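Local coordinates for sorbitol dehydrogenase (Gluconobacter oxydans, PDB 5ITG), which probably oxidises D-sorbitol to L-sorbose, passing hydride to a nicotinamide cofactor of the NADP type, at residues K116-P121 against V169-R174; G134-E139 against T163-V168. One frame throughout, in Å; residues are numbered along the deposited sequence.

Interaction 1: K116-P121 against V169-R174; sequences KHLVDP and VEALRR
With CG1 anti to the carbonyl carbon (chi1 -66°), Val-119 aims this methyl across at the helix 164-177, and Arg-174 starts out in the same sense, CG anti to its own carbonyl carbon (chi1 -63°). The two side chains slant across one another: Val-119 CG1 lies 3.9 Å from Arg-174 CB, meeting the root of the arginine and not its charged end. The same CG1 lies 3.9 Å from Ala-171 O. Deeper in, Leu-118 CB is only 3.4 Å from Ala-171 CB, tighter than usual for two carbons. Leu-118 CG follows at 3.7 Å from Ala-171 CB.

Beyond its CB, Arg-174 extends toward Glu-170, and its NE donates to Glu-170 OE2 at 2.8 Å in the guanidinium plane. Arg-173 grips that carboxylate side-on, its NE on OE1 and NH2 on OE2, reaching OE2 from the same face as Arg-174. From the next residue, Arg-175 hydrogen-bonds the carbonyl oxygens of Leu-118 and Asp-120. Apolar carbons thus make most of the contact, the single methyl of Ala-171 being consistent with the close approach, while Arg-173 and Arg-174 share Glu-170, and Arg-173 also pairs with Asp-177, along helix 164-177 and not across the contact.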
loop_
_atom_site.group_PDB
_atom_site.type_symbol
_atom_site.label_atom_id
_atom_site.label_comp_id
_atom_site.label_asym_id
_atom_site.label_seq_id
_atom_site.Cartn_x
_atom_site.Cartn_y
_atom_site.Cartn_z
ATOM N N LYS A 116 16.342 -20.163 -13.573
ATOM C CA LYS A 116 17.067 -19.772 -14.777
ATOM C C LYS A 116 16.925 -18.267 -14.987
ATOM O O LYS A 116 17.895 -17.579 -15.314
ATOM C CB LYS A 116 16.524 -20.505 -16.009
ATOM C CG LYS A 116 17.302 -20.208 -17.281
ATOM C CD LYS A 116 16.618 -20.772 -18.523
ATOM C CE LYS A 116 17.461 -20.531 -19.775
ATOM N NZ LYS A 116 17.862 -19.092 -19.915
ATOM N N HIS A 117 15.712 -17.755 -14.807
ATOM C CA HIS A 117 15.488 -16.326 -14.973
ATOM C C HIS A 117 16.240 -15.554 -13.905
ATOM O O HIS A 117 16.884 -14.548 -14.191
ATOM C CB HIS A 117 13.994 -15.987 -14.886
ATOM C CG HIS A 117 13.288 -16.028 -16.205
ATOM N ND1 HIS A 117 12.483 -17.079 -16.588
ATOM C CD2 HIS A 117 13.270 -15.146 -17.231
ATOM C CE1 HIS A 117 11.998 -16.843 -17.793
ATOM N NE2 HIS A 117 12.459 -15.677 -18.206
ATOM N N LEU A 118 16.154 -16.044 -12.673
ATOM C CA LEU A 118 16.803 -15.419 -11.530
ATOM C C LEU A 118 18.329 -15.317 -11.635
ATOM O O LEU A 118 18.928 -14.384 -11.086
ATOM C CB LEU A 118 16.425 -16.174 -10.261
ATOM C CG LEU A 118 15.364 -15.582 -9.330
ATOM C CD1 LEU A 118 14.373 -14.718 -10.089
ATOM C CD2 LEU A 118 14.664 -16.718 -8.605
ATOM N N VAL A 119 18.963 -16.261 -12.327
ATOM C CA VAL A 119 20.418 -16.220 -12.452
ATOM C C VAL A 119 20.899 -15.481 -13.691
ATOM O O VAL A 119 22.085 -15.173 -13.800
ATOM C CB VAL A 119 21.050 -17.640 -12.463
ATOM C CG1 VAL A 119 20.852 -18.314 -11.124
ATOM C CG2 VAL A 119 20.455 -18.469 -13.579
ATOM N N ASP A 120 19.988 -15.187 -14.615
ATOM C CA ASP A 120 20.346 -14.483 -15.847
ATOM C C ASP A 120 20.922 -13.104 -15.539
ATOM O O ASP A 120 20.303 -12.305 -14.836
ATOM C CB ASP A 120 19.122 -14.342 -16.756
ATOM C CG ASP A 120 19.480 -13.830 -18.142
ATOM O OD1 ASP A 120 20.031 -12.715 -18.247
ATOM O OD2 ASP A 120 19.213 -14.545 -19.130
ATOM N N PRO A 121 22.116 -12.803 -16.078
ATOM C CA PRO A 121 22.781 -11.516 -15.857
ATOM C C PRO A 121 21.938 -10.293 -16.219
ATOM O O PRO A 121 22.154 -9.210 -15.674
ATOM C CB PRO A 121 24.045 -11.628 -16.713
ATOM C CG PRO A 121 24.320 -13.106 -16.720
ATOM C CD PRO A 121 22.940 -13.674 -16.936
ATOM N N VAL A 169 17.457 -16.489 -2.423
ATOM C CA VAL A 169 18.757 -16.796 -1.850
ATOM C C VAL A 169 19.519 -17.844 -2.670
ATOM O O VAL A 169 20.724 -17.710 -2.871
ATOM C CB VAL A 169 18.611 -17.237 -0.379
ATOM C CG1 VAL A 169 19.926 -17.793 0.149
ATOM C CG2 VAL A 169 18.183 -16.027 0.466
ATOM N N GLU A 170 18.829 -18.877 -3.156
ATOM C CA GLU A 170 19.502 -19.888 -3.972
ATOM C C GLU A 170 19.990 -19.238 -5.269
ATOM O O GLU A 170 21.083 -19.537 -5.753
ATOM C CB GLU A 170 18.555 -21.053 -4.285
ATOM C CG GLU A 170 19.106 -22.078 -5.274
ATOM C CD GLU A 170 20.336 -22.837 -4.768
ATOM O OE1 GLU A 170 20.801 -22.594 -3.631
ATOM O OE2 GLU A 170 20.843 -23.689 -5.524
ATOM N N ALA A 171 19.183 -18.342 -5.835
ATOM C CA ALA A 171 19.584 -17.666 -7.066
ATOM C C ALA A 171 20.836 -16.822 -6.808
ATOM O O ALA A 171 21.772 -16.808 -7.614
ATOM C CB ALA A 171 18.445 -16.781 -7.579
ATOM N N LEU A 172 20.852 -16.122 -5.677
ATOM C CA LEU A 172 21.997 -15.291 -5.329
ATOM C C LEU A 172 23.244 -16.146 -5.105
ATOM O O LEU A 172 24.348 -15.759 -5.486
ATOM C CB LEU A 172 21.680 -14.457 -4.085
ATOM C CG LEU A 172 20.692 -13.315 -4.359
ATOM C CD1 LEU A 172 20.177 -12.725 -3.063
ATOM C CD2 LEU A 172 21.385 -12.253 -5.207
ATOM N N ARG A 173 23.067 -17.317 -4.504
ATOM C CA ARG A 173 24.198 -18.209 -4.262
ATOM C C ARG A 173 24.821 -18.607 -5.597
ATOM O O ARG A 173 26.034 -18.488 -5.800
ATOM C CB ARG A 173 23.746 -19.471 -3.520
ATOM C CG ARG A 173 24.895 -20.408 -3.148
ATOM C CD ARG A 173 24.406 -21.746 -2.616
ATOM N NE ARG A 173 23.750 -22.551 -3.647
ATOM C CZ ARG A 173 24.346 -22.990 -4.754
ATOM N NH1 ARG A 173 25.621 -22.704 -4.988
ATOM N NH2 ARG A 173 23.667 -23.719 -5.632
ATOM N N ARG A 174 23.978 -19.071 -6.515
ATOM C CA ARG A 174 24.445 -19.498 -7.828
ATOM C C ARG A 174 25.130 -18.382 -8.600
ATOM O O ARG A 174 26.167 -18.607 -9.237
ATOM C CB ARG A 174 23.280 -20.073 -8.639
ATOM C CG ARG A 174 22.676 -21.314 -7.998
ATOM C CD ARG A 174 21.678 -21.996 -8.907
ATOM N NE ARG A 174 21.039 -23.117 -8.231
ATOM C CZ ARG A 174 20.141 -23.918 -8.793
ATOM N NH1 ARG A 174 19.772 -23.724 -10.052
ATOM N NH2 ARG A 174 19.608 -24.910 -8.089
#

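Interaction 2: G134-E139 against T163-V168; sequences GYNINE and TVFGYV
An aromatic ring set against backbone carbonyls is the substance of this van der Waals contact, in which Phe-165, in the first turn of helix 164-177, meets Gly-134, Tyr-135 and Asn-136 in the loop after strand 125-128 of the Rossmann domain. The far end of the ring does the touching. Phe-165 CZ comes to 3.2 Å from Gly-134 O and 3.5 Å from Tyr-135 O, both oxygens approaching obliquely. Asn-136 adds an aliphatic touch, its CB 3.6 Å from Phe-165 CZ, while Tyr-135 CA lies in the ring plane at the edge. One ring face carries Val-164 CG1 over its centre, which holds the phenyl from within its own helix. The backbone turns CB of Asn-136 toward the helix, and chi1 of -178° sets CG opposite the backbone N; ND2 then donates to the carbonyl O of Asp-145. An alanine in place of Phe-165 is likely to open a gap beside both carbonyls and leave the loop without its main purchase on the helix. Thr-163 is the N-cap of the helix, its OG1 accepting from Gly-166 N at 3.0 Å and also hydrogen-bonded to Asp-154. Around the contact, Phe-144 meets the Phe-165 ring edge-to-face, and Tyr-135 hydrogen-bonds Asp-189 and Ser-187 through its OH. Helix 194-209 touches both partners, Val-197 against Tyr-135 and Ala-201 against Phe-165, while Val-164 packs on Phe-31 of strand 26-31.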
loop_
_atom_site.group_PDB
_atom_site.type_symbol
_atom_site.label_atom_id
_atom_site.label_comp_id
_atom_site.label_asym_id
_atom_site.label_seq_id
_atom_site.Cartn_x
_atom_site.Cartn_y
_atom_site.Cartn_z
ATOM N N GLY A 134 3.522 -12.448 3.929
ATOM C CA GLY A 134 4.413 -13.148 3.026
ATOM C C GLY A 134 5.882 -13.093 3.400
ATOM O O GLY A 134 6.660 -13.910 2.920
ATOM N N TYR A 135 6.276 -12.145 4.247
ATOM C CA TYR A 135 7.680 -12.036 4.631
ATOM C C TYR A 135 8.083 -12.986 5.762
ATOM O O TYR A 135 9.248 -13.043 6.158
ATOM C CB TYR A 135 8.031 -10.580 4.975
ATOM C CG TYR A 135 7.987 -9.668 3.758
ATOM C CD1 TYR A 135 6.796 -9.060 3.361
ATOM C CD2 TYR A 135 9.114 -9.495 2.951
ATOM C CE1 TYR A 135 6.723 -8.311 2.186
ATOM C CE2 TYR A 135 9.053 -8.748 1.766
ATOM C CZ TYR A 135 7.851 -8.163 1.388
ATOM O OH TYR A 135 7.765 -7.477 0.190
ATOM N N ASN A 136 7.113 -13.738 6.272
ATOM C CA ASN A 136 7.379 -14.731 7.309
ATOM C C ASN A 136 8.102 -14.205 8.543
ATOM O O ASN A 136 9.043 -14.834 9.032
ATOM C CB ASN A 136 8.171 -15.897 6.695
ATOM C CG ASN A 136 8.452 -17.017 7.691
ATOM O OD1 ASN A 136 7.560 -17.467 8.406
ATOM N ND2 ASN A 136 9.693 -17.480 7.724
ATOM N N ILE A 137 7.676 -13.044 9.036
ATOM C CA ILE A 137 8.268 -12.473 10.241
ATOM C C ILE A 137 7.343 -12.832 11.408
ATOM O O ILE A 137 6.173 -12.460 11.409
ATOM C CB ILE A 137 8.368 -10.932 10.170
ATOM C CG1 ILE A 137 9.248 -10.512 8.993
ATOM C CG2 ILE A 137 8.914 -10.389 11.478
ATOM C CD1 ILE A 137 10.640 -11.107 9.001
ATOM N N ASN A 138 7.866 -13.562 12.388
ATOM C CA ASN A 138 7.069 -13.951 13.547
ATOM C C ASN A 138 6.600 -12.689 14.269
ATOM O O ASN A 138 7.400 -11.810 14.585
ATOM C CB ASN A 138 7.900 -14.841 14.475
ATOM C CG ASN A 138 7.128 -15.295 15.702
ATOM O OD1 ASN A 138 6.824 -14.500 16.586
ATOM N ND2 ASN A 138 6.807 -16.581 15.756
ATOM N N GLU A 139 5.296 -12.608 14.514
ATOM C CA GLU A 139 4.686 -11.453 15.166
ATOM C C GLU A 139 5.109 -11.250 16.613
ATOM O O GLU A 139 5.031 -10.139 17.134
ATOM C CB GLU A 139 3.160 -11.564 15.105
ATOM C CG GLU A 139 2.602 -11.719 13.703
ATOM C CD GLU A 139 1.083 -11.774 13.684
ATOM O OE1 GLU A 139 0.509 -12.613 14.411
ATOM O OE2 GLU A 139 0.462 -10.983 12.939
ATOM N N THR A 163 9.710 -21.479 -1.589
ATOM C CA THR A 163 9.410 -20.166 -1.017
ATOM C C THR A 163 10.208 -19.074 -1.718
ATOM O O THR A 163 11.264 -19.338 -2.300
ATOM C CB THR A 163 9.727 -20.100 0.498
ATOM O OG1 THR A 163 11.145 -20.081 0.695
ATOM C CG2 THR A 163 9.131 -21.298 1.224
ATOM N N VAL A 164 9.701 -17.847 -1.662
ATOM C CA VAL A 164 10.385 -16.729 -2.299
ATOM C C VAL A 164 11.777 -16.613 -1.698
ATOM O O VAL A 164 12.745 -16.339 -2.398
ATOM C CB VAL A 164 9.594 -15.393 -2.111
ATOM C CG1 VAL A 164 9.583 -14.975 -0.650
ATOM C CG2 VAL A 164 10.187 -14.306 -2.992
ATOM N N PHE A 165 11.878 -16.848 -0.394
ATOM C CA PHE A 165 13.164 -16.778 0.296
ATOM C C PHE A 165 14.129 -17.791 -0.315
ATOM O O PHE A 165 15.278 -17.469 -0.626
ATOM C CB PHE A 165 12.975 -17.092 1.778
ATOM C CG PHE A 165 11.772 -16.440 2.377
ATOM C CD1 PHE A 165 11.695 -15.055 2.483
ATOM C CD2 PHE A 165 10.701 -17.205 2.812
ATOM C CE1 PHE A 165 10.563 -14.441 3.014
ATOM C CE2 PHE A 165 9.569 -16.604 3.345
ATOM C CZ PHE A 165 9.501 -15.214 3.446
ATOM N N GLY A 166 13.651 -19.022 -0.478
ATOM C CA GLY A 166 14.477 -20.069 -1.047
ATOM C C GLY A 166 14.926 -19.776 -2.469
ATOM O O GLY A 166 16.090 -19.988 -2.808
ATOM N N TYR A 167 14.006 -19.293 -3.301
ATOM C CA TYR A 167 14.314 -18.976 -4.694
ATOM C C TYR A 167 15.340 -17.857 -4.814
ATOM O O TYR A 167 16.323 -17.972 -5.545
ATOM C CB TYR A 167 13.043 -18.554 -5.434
ATOM C CG TYR A 167 12.224 -19.695 -5.997
ATOM C CD1 TYR A 167 12.637 -20.377 -7.144
ATOM C CD2 TYR A 167 11.031 -20.088 -5.392
ATOM C CE1 TYR A 167 11.877 -21.424 -7.678
ATOM C CE2 TYR A 167 10.263 -21.136 -5.917
ATOM C CZ TYR A 167 10.694 -21.796 -7.059
ATOM O OH TYR A 167 9.947 -22.830 -7.578
ATOM N N VAL A 168 15.094 -16.767 -4.094
ATOM C CA VAL A 168 15.973 -15.605 -4.133
ATOM C C VAL A 168 17.370 -15.895 -3.606
ATOM O O VAL A 168 18.360 -15.582 -4.263
ATOM C CB VAL A 168 15.348 -14.424 -3.344
ATOM C CG1 VAL A 168 16.368 -13.314 -3.148
ATOM C CG2 VAL A 168 14.139 -13.888 -4.112
#

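In the fold
Helix 164-177 belongs to both contacts: interaction 2 uses its first turn and interaction 1 its middle, their centres about 17 Å apart. Along the chain the order is 116-121, 134-139, 163-168, 169-174, so the pair of segments in interaction 2 falls between those of interaction 1. The two meet directly where Leu-118 CD2 lies 3.7 Å from Tyr-167 O. Strand 125-128 runs between the first two segments and, through a long connection that includes helices 149-156 and 164-177, leads on to its parallel neighbour 184-187, a beta-alpha-beta connection of the Rossmann domain. Together the contacts attach helix 164-177 to helix 111-119 and to the loop after the strand, joining successive elements of the probable cofactor-binding domain.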